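Local atomic coordinates of enoyl-CoA hydratase subunit I (Geobacillus kaustophilus, PDB entry 2PBP), a protein that probably catalyses the reversible addition of water to the double bond of 2-enoyl-CoA thioesters, a step of fatty-acid beta-oxidation. Residues V50-L55 and R192-L197; S116-V121 and L207-V212; V177-S182 and M187-R192. All coordinates share one frame; numbering follows the deposited sequence.

Overall arrangement
Contacts 1 and 2 lie in the core, while contact 3 sits at the surface. Contacts 1 and 3 use successive turns of the same helix, 186-198, laid on one side of the six-stranded mixed sheet, and share R192; contact 2 joins the next helix, 202-217, to the turn entering strand 119-123. Chemistry follows place: contact 1 is made by apolar side chains, contact 2 rests on one buried lysine-aspartate pair with a water, and contact 3 is a network of charges at the edge strand 179-181. The three meet through small touches, V54 against T190, L197 against L119, and I120 O with N178 N, a probable hydrogen bond between neighbouring strands.

Contact 1: residues V50-L55 and R192-L197; sequences VRVIVL and RLAGRL
V52 and V54 of strand 52-57 press against A194 and L197 of helix 186-198, one of the helices that cover the mixed sheet of this crotonase-type fold. The short segments run almost antiparallel, at 163°, with their axes 8.8 Å apart at closest approach. A spacing this small suits what lies between them: two branched valines on the strand, and on the helix the single methyl of A194.

V52 does most of the touching and splits its work between its two methyls. CG1, anti to the backbone N (chi1 -173°), lies 3.8 Å from A194 CB. CG2 stands beside its own backbone N and reaches farther along the helix, 3.9 Å from L197 CB. The side chains of V52 and L197 cross at about a right angle, and of the leucine only CB does the touching; its branched end lies beyond the valine. W161 of the second subunit also packs against L197, bringing that subunit to this end of the helix.

V54, two residues on and on the same face of the strand, repeats the valine conformation. Its CG2 comes within 4.1 Å of A194 CB, which therefore sits between the two valines and is touched by one methyl of each. V15 of strand 15-20 packs on both V54 and A194. I53, between the valines, has its CB pointing away from the helix; its side chain packs on F44 of helix 31-46, on the other face of the sheet. The shortest approach involves the helix backbone: V52 CG2 lies 3.5 Å from A194 O.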
loop_
_atom_site.group_PDB
_atom_site.type_symbol
_atom_site.label_atom_id
_atom_site.label_comp_id
_atom_site.label_asym_id
_atom_site.label_seq_id
_atom_site.Cartn_x
_atom_site.Cartn_y
_atom_site.Cartn_z
ATOM N N VAL A 50 -11.939 14.753 -17.293
ATOM C CA VAL A 50 -12.366 13.628 -16.474
ATOM C C VAL A 50 -11.275 13.281 -15.470
ATOM O O VAL A 50 -10.172 12.882 -15.845
ATOM C CB VAL A 50 -12.668 12.398 -17.352
ATOM C CG1 VAL A 50 -13.071 11.219 -16.482
ATOM C CG2 VAL A 50 -13.771 12.735 -18.336
ATOM N N ARG A 51 -11.589 13.435 -14.191
ATOM C CA ARG A 51 -10.628 13.154 -13.133
ATOM C C ARG A 51 -10.841 11.795 -12.478
ATOM O O ARG A 51 -9.932 11.253 -11.848
ATOM C CB ARG A 51 -10.694 14.254 -12.076
ATOM C CG ARG A 51 -10.407 15.636 -12.632
ATOM C CD ARG A 51 -10.306 16.670 -11.522
ATOM N NE ARG A 51 -9.856 17.961 -12.032
ATOM C CZ ARG A 51 -9.460 18.971 -11.261
ATOM N NH1 ARG A 51 -9.458 18.841 -9.939
ATOM N NH2 ARG A 51 -9.061 20.107 -11.815
ATOM N N VAL A 52 -12.046 11.252 -12.624
ATOM C CA VAL A 52 -12.379 9.946 -12.059
ATOM C C VAL A 52 -13.327 9.227 -13.012
ATOM O O VAL A 52 -14.218 9.840 -13.602
ATOM C CB VAL A 52 -13.076 10.074 -10.677
ATOM C CG1 VAL A 52 -13.258 8.690 -10.051
ATOM C CG2 VAL A 52 -12.259 10.968 -9.754
ATOM N N ILE A 53 -13.119 7.926 -13.164
ATOM C CA ILE A 53 -13.955 7.105 -14.028
ATOM C C ILE A 53 -14.660 6.083 -13.148
ATOM O O ILE A 53 -14.026 5.424 -12.323
ATOM C CB ILE A 53 -13.102 6.358 -15.081
ATOM C CG1 ILE A 53 -12.387 7.368 -15.982
ATOM C CG2 ILE A 53 -13.980 5.411 -15.897
ATOM C CD1 ILE A 53 -11.260 6.786 -16.833
ATOM N N VAL A 54 -15.971 5.964 -13.317
ATOM C CA VAL A 54 -16.758 5.008 -12.548
ATOM C C VAL A 54 -17.393 3.990 -13.489
ATOM O O VAL A 54 -18.002 4.362 -14.492
ATOM C CB VAL A 54 -17.882 5.711 -11.749
ATOM C CG1 VAL A 54 -18.798 4.674 -11.100
ATOM C CG2 VAL A 54 -17.274 6.614 -10.685
ATOM N N LEU A 55 -17.227 2.711 -13.170
ATOM C CA LEU A 55 -17.804 1.638 -13.969
ATOM C C LEU A 55 -18.923 1.009 -13.153
ATOM O O LEU A 55 -18.766 0.769 -11.955
ATOM C CB LEU A 55 -16.771 0.553 -14.278
ATOM C CG LEU A 55 -15.465 0.907 -14.985
ATOM C CD1 LEU A 55 -14.700 -0.380 -15.266
ATOM C CD2 LEU A 55 -15.750 1.652 -16.277
ATOM N N ARG A 192 -20.370 10.431 -4.713
ATOM C CA ARG A 192 -19.904 11.365 -3.699
ATOM C C ARG A 192 -18.405 11.155 -3.507
ATOM O O ARG A 192 -17.637 12.114 -3.419
ATOM C CB ARG A 192 -20.637 11.136 -2.378
ATOM C CG ARG A 192 -20.205 12.072 -1.268
ATOM C CD ARG A 192 -21.209 12.067 -0.126
ATOM N NE ARG A 192 -22.536 12.475 -0.577
ATOM C CZ ARG A 192 -23.589 11.668 -0.631
ATOM N NH1 ARG A 192 -23.475 10.400 -0.261
ATOM N NH2 ARG A 192 -24.758 12.126 -1.060
ATOM N N LEU A 193 -17.996 9.891 -3.450
ATOM C CA LEU A 193 -16.589 9.546 -3.283
ATOM C C LEU A 193 -15.781 10.032 -4.486
ATOM O O LEU A 193 -14.717 10.638 -4.330
ATOM C CB LEU A 193 -16.427 8.029 -3.137
ATOM C CG LEU A 193 -14.992 7.496 -3.151
ATOM C CD1 LEU A 193 -14.211 8.072 -1.973
ATOM C CD2 LEU A 193 -15.015 5.974 -3.091
ATOM N N ALA A 194 -16.294 9.767 -5.685
ATOM C CA ALA A 194 -15.619 10.181 -6.911
ATOM C C ALA A 194 -15.516 11.701 -6.946
ATOM O O ALA A 194 -14.503 12.256 -7.376
ATOM C CB ALA A 194 -16.386 9.673 -8.129
ATOM N N GLY A 195 -16.576 12.366 -6.490
ATOM C CA GLY A 195 -16.592 13.816 -6.458
ATOM C C GLY A 195 -15.488 14.345 -5.563
ATOM O O GLY A 195 -14.802 15.311 -5.913
ATOM N N ARG A 196 -15.308 13.714 -4.408
ATOM C CA ARG A 196 -14.266 14.134 -3.481
ATOM C C ARG A 196 -12.885 13.915 -4.094
ATOM O O ARG A 196 -12.004 14.764 -3.963
ATOM C CB ARG A 196 -14.376 13.373 -2.159
ATOM C CG ARG A 196 -15.526 13.840 -1.276
ATOM C CD ARG A 196 -15.307 13.410 0.167
ATOM N NE ARG A 196 -15.535 11.985 0.379
ATOM C CZ ARG A 196 -16.721 11.452 0.660
ATOM N NH1 ARG A 196 -17.791 12.228 0.767
ATOM N NH2 ARG A 196 -16.838 10.143 0.839
ATOM N N LEU A 197 -12.695 12.779 -4.761
ATOM C CA LEU A 197 -11.408 12.497 -5.395
ATOM C C LEU A 197 -11.158 13.488 -6.535
ATOM O O LEU A 197 -10.022 13.884 -6.782
ATOM C CB LEU A 197 -11.372 11.059 -5.927
ATOM C CG LEU A 197 -11.312 9.950 -4.869
ATOM C CD1 LEU A 197 -11.491 8.591 -5.529
ATOM C CD2 LEU A 197 -9.975 10.010 -4.139
#

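Contact 2: residues S116-V121 and L207-V212; sequences SCDLIV and LIKEAV
K209 NZ of helix 202-217 donates to D118 OD2 at 2.8 Å, a buried salt bridge that uses the syn lone pair of the carboxylate oxygen. OD2 is gripped a second time by the backbone N of M98. A water adds a further link, 3.1 Å from K209 NZ and 2.8 Å from both S116 O and D118 OD1. With the carbonyl oxygens of V94 and T96, in the chain leading into strand 98-102, NZ has four acceptors around it for three protons, so at least one proton must be shared. The lysine reaches this point fully stretched, with CG anti to the backbone N (chi1 174°) and the rest of the chain extended, and it crosses the carboxylate side chain at about a right angle. Its CE also comes up to the oxygen side of the acid, 3.0 Å from D118 OD1.

Around the pair, packing passes to the second subunit: its W161 lies against D118, and its M138 and T144 meet I208 and A211. L119, the first strand residue, packs on I99.

A methionine in place of K209 would probably leave the buried charge of D118 without its mate and the V94 and T96 carbonyls short of a donor. Such enclosure, with several acceptors around one ammonium group, is likely to favour the charged lysine, which joins helix 202-217 to the entrances of two adjacent parallel strands.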
loop_
_atom_site.group_PDB
_atom_site.type_symbol
_atom_site.label_atom_id
_atom_site.label_comp_id
_atom_site.label_asym_id
_atom_site.label_seq_id
_atom_site.Cartn_x
_atom_site.Cartn_y
_atom_site.Cartn_z
ATOM N N SER A 116 -9.873 -4.827 -11.840
ATOM C CA SER A 116 -9.053 -3.965 -12.688
ATOM C C SER A 116 -9.185 -2.496 -12.280
ATOM O O SER A 116 -8.381 -1.661 -12.680
ATOM C CB SER A 116 -9.444 -4.127 -14.160
ATOM O OG SER A 116 -9.203 -5.448 -14.613
ATOM N N CYS A 117 -10.205 -2.183 -11.487
ATOM C CA CYS A 117 -10.400 -0.812 -11.031
ATOM C C CYS A 117 -9.525 -0.562 -9.805
ATOM O O CYS A 117 -9.008 -1.505 -9.209
ATOM C CB CYS A 117 -11.875 -0.569 -10.700
ATOM S SG CYS A 117 -12.938 -0.641 -12.174
ATOM N N ASP A 118 -9.356 0.704 -9.435
ATOM C CA ASP A 118 -8.514 1.060 -8.292
ATOM C C ASP A 118 -9.196 0.927 -6.939
ATOM O O ASP A 118 -8.548 0.609 -5.937
ATOM C CB ASP A 118 -8.003 2.487 -8.457
ATOM C CG ASP A 118 -7.313 2.695 -9.783
ATOM O OD1 ASP A 118 -6.376 1.924 -10.083
ATOM O OD2 ASP A 118 -7.709 3.620 -10.526
ATOM N N LEU A 119 -10.493 1.201 -6.914
ATOM C CA LEU A 119 -11.288 1.107 -5.696
ATOM C C LEU A 119 -12.596 0.450 -6.079
ATOM O O LEU A 119 -13.064 0.596 -7.212
ATOM C CB LEU A 119 -11.596 2.494 -5.125
ATOM C CG LEU A 119 -10.451 3.436 -4.753
ATOM C CD1 LEU A 119 -11.022 4.774 -4.318
ATOM C CD2 LEU A 119 -9.613 2.823 -3.643
ATOM N N ILE A 120 -13.195 -0.264 -5.132
ATOM C CA ILE A 120 -14.467 -0.922 -5.393
ATOM C C ILE A 120 -15.485 -0.570 -4.309
ATOM O O ILE A 120 -15.240 -0.792 -3.126
ATOM C CB ILE A 120 -14.321 -2.461 -5.427
ATOM C CG1 ILE A 120 -13.318 -2.883 -6.504
ATOM C CG2 ILE A 120 -15.681 -3.103 -5.678
ATOM C CD1 ILE A 120 -12.828 -4.326 -6.398
ATOM N N VAL A 121 -16.614 0.000 -4.718
ATOM C CA VAL A 121 -17.692 0.329 -3.791
ATOM C C VAL A 121 -18.759 -0.679 -4.178
ATOM O O VAL A 121 -19.171 -0.730 -5.338
ATOM C CB VAL A 121 -18.235 1.750 -4.007
ATOM C CG1 VAL A 121 -19.413 2.001 -3.071
ATOM C CG2 VAL A 121 -17.133 2.770 -3.761
ATOM N N LEU A 207 0.103 10.094 -10.348
ATOM C CA LEU A 207 1.437 9.609 -10.014
ATOM C C LEU A 207 1.465 8.703 -8.785
ATOM O O LEU A 207 2.335 7.839 -8.665
ATOM C CB LEU A 207 2.402 10.789 -9.855
ATOM C CG LEU A 207 3.022 11.258 -11.185
ATOM C CD1 LEU A 207 1.925 11.513 -12.217
ATOM C CD2 LEU A 207 3.856 12.513 -10.963
ATOM N N ILE A 208 0.521 8.898 -7.868
ATOM C CA ILE A 208 0.447 8.039 -6.688
ATOM C C ILE A 208 0.016 6.657 -7.169
ATOM O O ILE A 208 0.556 5.631 -6.742
ATOM C CB ILE A 208 -0.594 8.558 -5.654
ATOM C CG1 ILE A 208 0.018 9.683 -4.816
ATOM C CG2 ILE A 208 -1.067 7.403 -4.770
ATOM C CD1 ILE A 208 1.266 9.338 -3.959
ATOM N N LYS A 209 -0.969 6.642 -8.061
ATOM C CA LYS A 209 -1.475 5.395 -8.610
ATOM C C LYS A 209 -0.353 4.644 -9.331
ATOM O O LYS A 209 -0.226 3.427 -9.185
ATOM C CB LYS A 209 -2.637 5.676 -9.570
ATOM C CG LYS A 209 -3.148 4.443 -10.299
ATOM C CD LYS A 209 -4.406 4.750 -11.105
ATOM C CE LYS A 209 -4.742 3.590 -12.026
ATOM N NZ LYS A 209 -6.044 3.786 -12.731
ATOM N N GLU A 210 0.461 5.363 -10.103
ATOM C CA GLU A 210 1.565 4.724 -10.816
ATOM C C GLU A 210 2.530 4.087 -9.827
ATOM O O GLU A 210 2.997 2.967 -10.034
ATOM C CB GLU A 210 2.347 5.732 -11.659
ATOM C CG GLU A 210 1.580 6.373 -12.786
ATOM C CD GLU A 210 2.488 7.214 -13.663
ATOM O OE1 GLU A 210 3.367 7.905 -13.105
ATOM O OE2 GLU A 210 2.322 7.188 -14.900
ATOM N N ALA A 211 2.836 4.813 -8.758
ATOM C CA ALA A 211 3.752 4.311 -7.740
ATOM C C ALA A 211 3.180 3.059 -7.081
ATOM O O ALA A 211 3.894 2.084 -6.861
ATOM C CB ALA A 211 4.015 5.390 -6.691
ATOM N N VAL A 212 1.886 3.086 -6.770
ATOM C CA VAL A 212 1.247 1.938 -6.144
ATOM C C VAL A 212 1.278 0.729 -7.077
ATOM O O VAL A 212 1.447 -0.404 -6.626
ATOM C CB VAL A 212 -0.214 2.257 -5.749
ATOM C CG1 VAL A 212 -0.934 0.987 -5.312
ATOM C CG2 VAL A 212 -0.222 3.275 -4.622
HETATM O O HOH W 1 -7.366 0.960 -12.501
#

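Contact 3: residues V177-S182 and M187-R192; sequences VNRVVS and MEETMR
R179, which opens strand 179-181, sends its side chain across to E189 on the first turns of helix 186-198. Its CG lies between the backbone N and the carbonyl carbon (chi1 73°), and a bend at chi3 turns the guanidinium toward the acid. NH1 meets E189 OE1 at 2.8 Å in a salt bridge, but the hydrogen bond within it is weak, bent to 123° at the hydrogen. The guanidinium and carboxylate planes stand 83° apart, so the pair is no flat two-pronged bridge. E189 CG lies over one face of the arginine.

V180 packs instead on A168 and E172 of helix 168-173. V181 comes back to the helix and sets CG1 4.0 Å from E189 CG, so the acid's aliphatic part is met by both the valine and the arginine. S182 OG is hydrogen-bonded to E184 OE1, before the helix.

E189 has a second partner: OE2 makes a salt bridge with R192 NH1 at 2.9 Å, and R192 NH2 bonds E188 OE2 at 3.2 Å. One carboxylate thus serves two arginines, with R179 NH1 and R192 NH1 6.3 Å apart, which probably eases their mutual repulsion. The network closes the connection from edge strand 179-181 to helix 186-198, while T190 and M187 pack on strand 98-102, and M191 on strand 15-20.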
loop_
_atom_site.group_PDB
_atom_site.type_symbol
_atom_site.label_atom_id
_atom_site.label_comp_id
_atom_site.label_asym_id
_atom_site.label_seq_id
_atom_site.Cartn_x
_atom_site.Cartn_y
_atom_site.Cartn_z
ATOM N N VAL A 177 -12.861 -5.120 -1.396
ATOM C CA VAL A 177 -13.857 -4.059 -1.520
ATOM C C VAL A 177 -13.583 -2.981 -0.472
ATOM O O VAL A 177 -13.289 -3.286 0.686
ATOM C CB VAL A 177 -15.291 -4.613 -1.334
ATOM C CG1 VAL A 177 -16.278 -3.471 -1.101
ATOM C CG2 VAL A 177 -15.702 -5.403 -2.577
ATOM N N ASN A 178 -13.679 -1.721 -0.883
ATOM C CA ASN A 178 -13.411 -0.604 0.019
ATOM C C ASN A 178 -14.561 -0.291 0.975
ATOM O O ASN A 178 -14.334 0.073 2.132
ATOM C CB ASN A 178 -13.038 0.632 -0.800
ATOM C CG ASN A 178 -11.686 0.482 -1.495
ATOM O OD1 ASN A 178 -10.633 0.665 -0.882
ATOM N ND2 ASN A 178 -11.714 0.131 -2.774
ATOM N N ARG A 179 -15.793 -0.425 0.495
ATOM C CA ARG A 179 -16.959 -0.174 1.333
ATOM C C ARG A 179 -18.207 -0.808 0.740
ATOM O O ARG A 179 -18.301 -1.014 -0.474
ATOM C CB ARG A 179 -17.186 1.329 1.520
ATOM C CG ARG A 179 -17.713 2.046 0.294
ATOM C CD ARG A 179 -18.054 3.496 0.611
ATOM N NE ARG A 179 -18.974 3.611 1.741
ATOM C CZ ARG A 179 -19.594 4.735 2.089
ATOM N NH1 ARG A 179 -19.396 5.846 1.392
ATOM N NH2 ARG A 179 -20.409 4.748 3.135
ATOM N N VAL A 180 -19.165 -1.112 1.609
ATOM C CA VAL A 180 -20.415 -1.732 1.199
ATOM C C VAL A 180 -21.586 -0.859 1.636
ATOM O O VAL A 180 -21.617 -0.365 2.764
ATOM C CB VAL A 180 -20.569 -3.129 1.841
ATOM C CG1 VAL A 180 -21.862 -3.779 1.384
ATOM C CG2 VAL A 180 -19.368 -3.996 1.484
ATOM N N VAL A 181 -22.541 -0.664 0.737
ATOM C CA VAL A 181 -23.719 0.137 1.041
ATOM C C VAL A 181 -24.959 -0.518 0.453
ATOM O O VAL A 181 -24.864 -1.360 -0.440
ATOM C CB VAL A 181 -23.596 1.567 0.476
ATOM C CG1 VAL A 181 -22.476 2.312 1.191
ATOM C CG2 VAL A 181 -23.332 1.514 -1.021
ATOM N N SER A 182 -26.122 -0.134 0.964
ATOM C CA SER A 182 -27.380 -0.685 0.484
ATOM C C SER A 182 -27.539 -0.366 -1.002
ATOM O O SER A 182 -27.050 0.655 -1.484
ATOM C CB SER A 182 -28.544 -0.098 1.286
ATOM O OG SER A 182 -29.753 -0.776 0.999
ATOM N N MET A 187 -24.937 4.188 -6.056
ATOM C CA MET A 187 -24.498 5.240 -6.970
ATOM C C MET A 187 -24.282 6.572 -6.271
ATOM O O MET A 187 -23.303 7.270 -6.540
ATOM C CB MET A 187 -25.492 5.411 -8.123
ATOM C CG MET A 187 -25.466 4.263 -9.122
ATOM S SD MET A 187 -23.780 3.850 -9.661
ATOM C CE MET A 187 -23.360 5.290 -10.619
ATOM N N GLU A 188 -25.197 6.925 -5.375
ATOM C CA GLU A 188 -25.085 8.176 -4.639
ATOM C C GLU A 188 -23.770 8.207 -3.868
ATOM O O GLU A 188 -23.022 9.188 -3.926
ATOM C CB GLU A 188 -26.248 8.315 -3.660
ATOM C CG GLU A 188 -26.177 9.552 -2.793
ATOM C CD GLU A 188 -27.167 9.503 -1.646
ATOM O OE1 GLU A 188 -28.360 9.253 -1.907
ATOM O OE2 GLU A 188 -26.749 9.715 -0.489
ATOM N N GLU A 189 -23.492 7.129 -3.141
ATOM C CA GLU A 189 -22.264 7.047 -2.358
ATOM C C GLU A 189 -21.020 7.022 -3.243
ATOM O O GLU A 189 -20.028 7.683 -2.938
ATOM C CB GLU A 189 -22.285 5.806 -1.462
ATOM C CG GLU A 189 -23.308 5.878 -0.333
ATOM C CD GLU A 189 -23.042 7.029 0.623
ATOM O OE1 GLU A 189 -21.894 7.151 1.099
ATOM O OE2 GLU A 189 -23.979 7.808 0.904
ATOM N N THR A 190 -21.071 6.262 -4.331
ATOM C CA THR A 190 -19.928 6.172 -5.238
ATOM C C THR A 190 -19.630 7.524 -5.883
ATOM O O THR A 190 -18.474 7.934 -5.970
ATOM C CB THR A 190 -20.165 5.132 -6.357
ATOM O OG1 THR A 190 -20.423 3.850 -5.772
ATOM C CG2 THR A 190 -18.934 5.025 -7.250
ATOM N N MET A 191 -20.672 8.216 -6.333
ATOM C CA MET A 191 -20.482 9.516 -6.966
ATOM C C MET A 191 -19.967 10.556 -5.972
ATOM O O MET A 191 -19.219 11.462 -6.343
ATOM C CB MET A 191 -21.786 9.995 -7.605
ATOM C CG MET A 191 -22.224 9.156 -8.798
ATOM S SD MET A 191 -20.955 9.066 -10.090
ATOM C CE MET A 191 -20.918 10.778 -10.643
ATOM N N ARG A 192 -20.370 10.431 -4.713
ATOM C CA ARG A 192 -19.904 11.365 -3.699
ATOM C C ARG A 192 -18.405 11.155 -3.507
ATOM O O ARG A 192 -17.637 12.114 -3.419
ATOM C CB ARG A 192 -20.637 11.136 -2.378
ATOM C CG ARG A 192 -20.205 12.072 -1.268
ATOM C CD ARG A 192 -21.209 12.067 -0.126
ATOM N NE ARG A 192 -22.536 12.475 -0.577
ATOM C CZ ARG A 192 -23.589 11.668 -0.631
ATOM N NH1 ARG A 192 -23.475 10.400 -0.261
ATOM N NH2 ARG A 192 -24.758 12.126 -1.060
#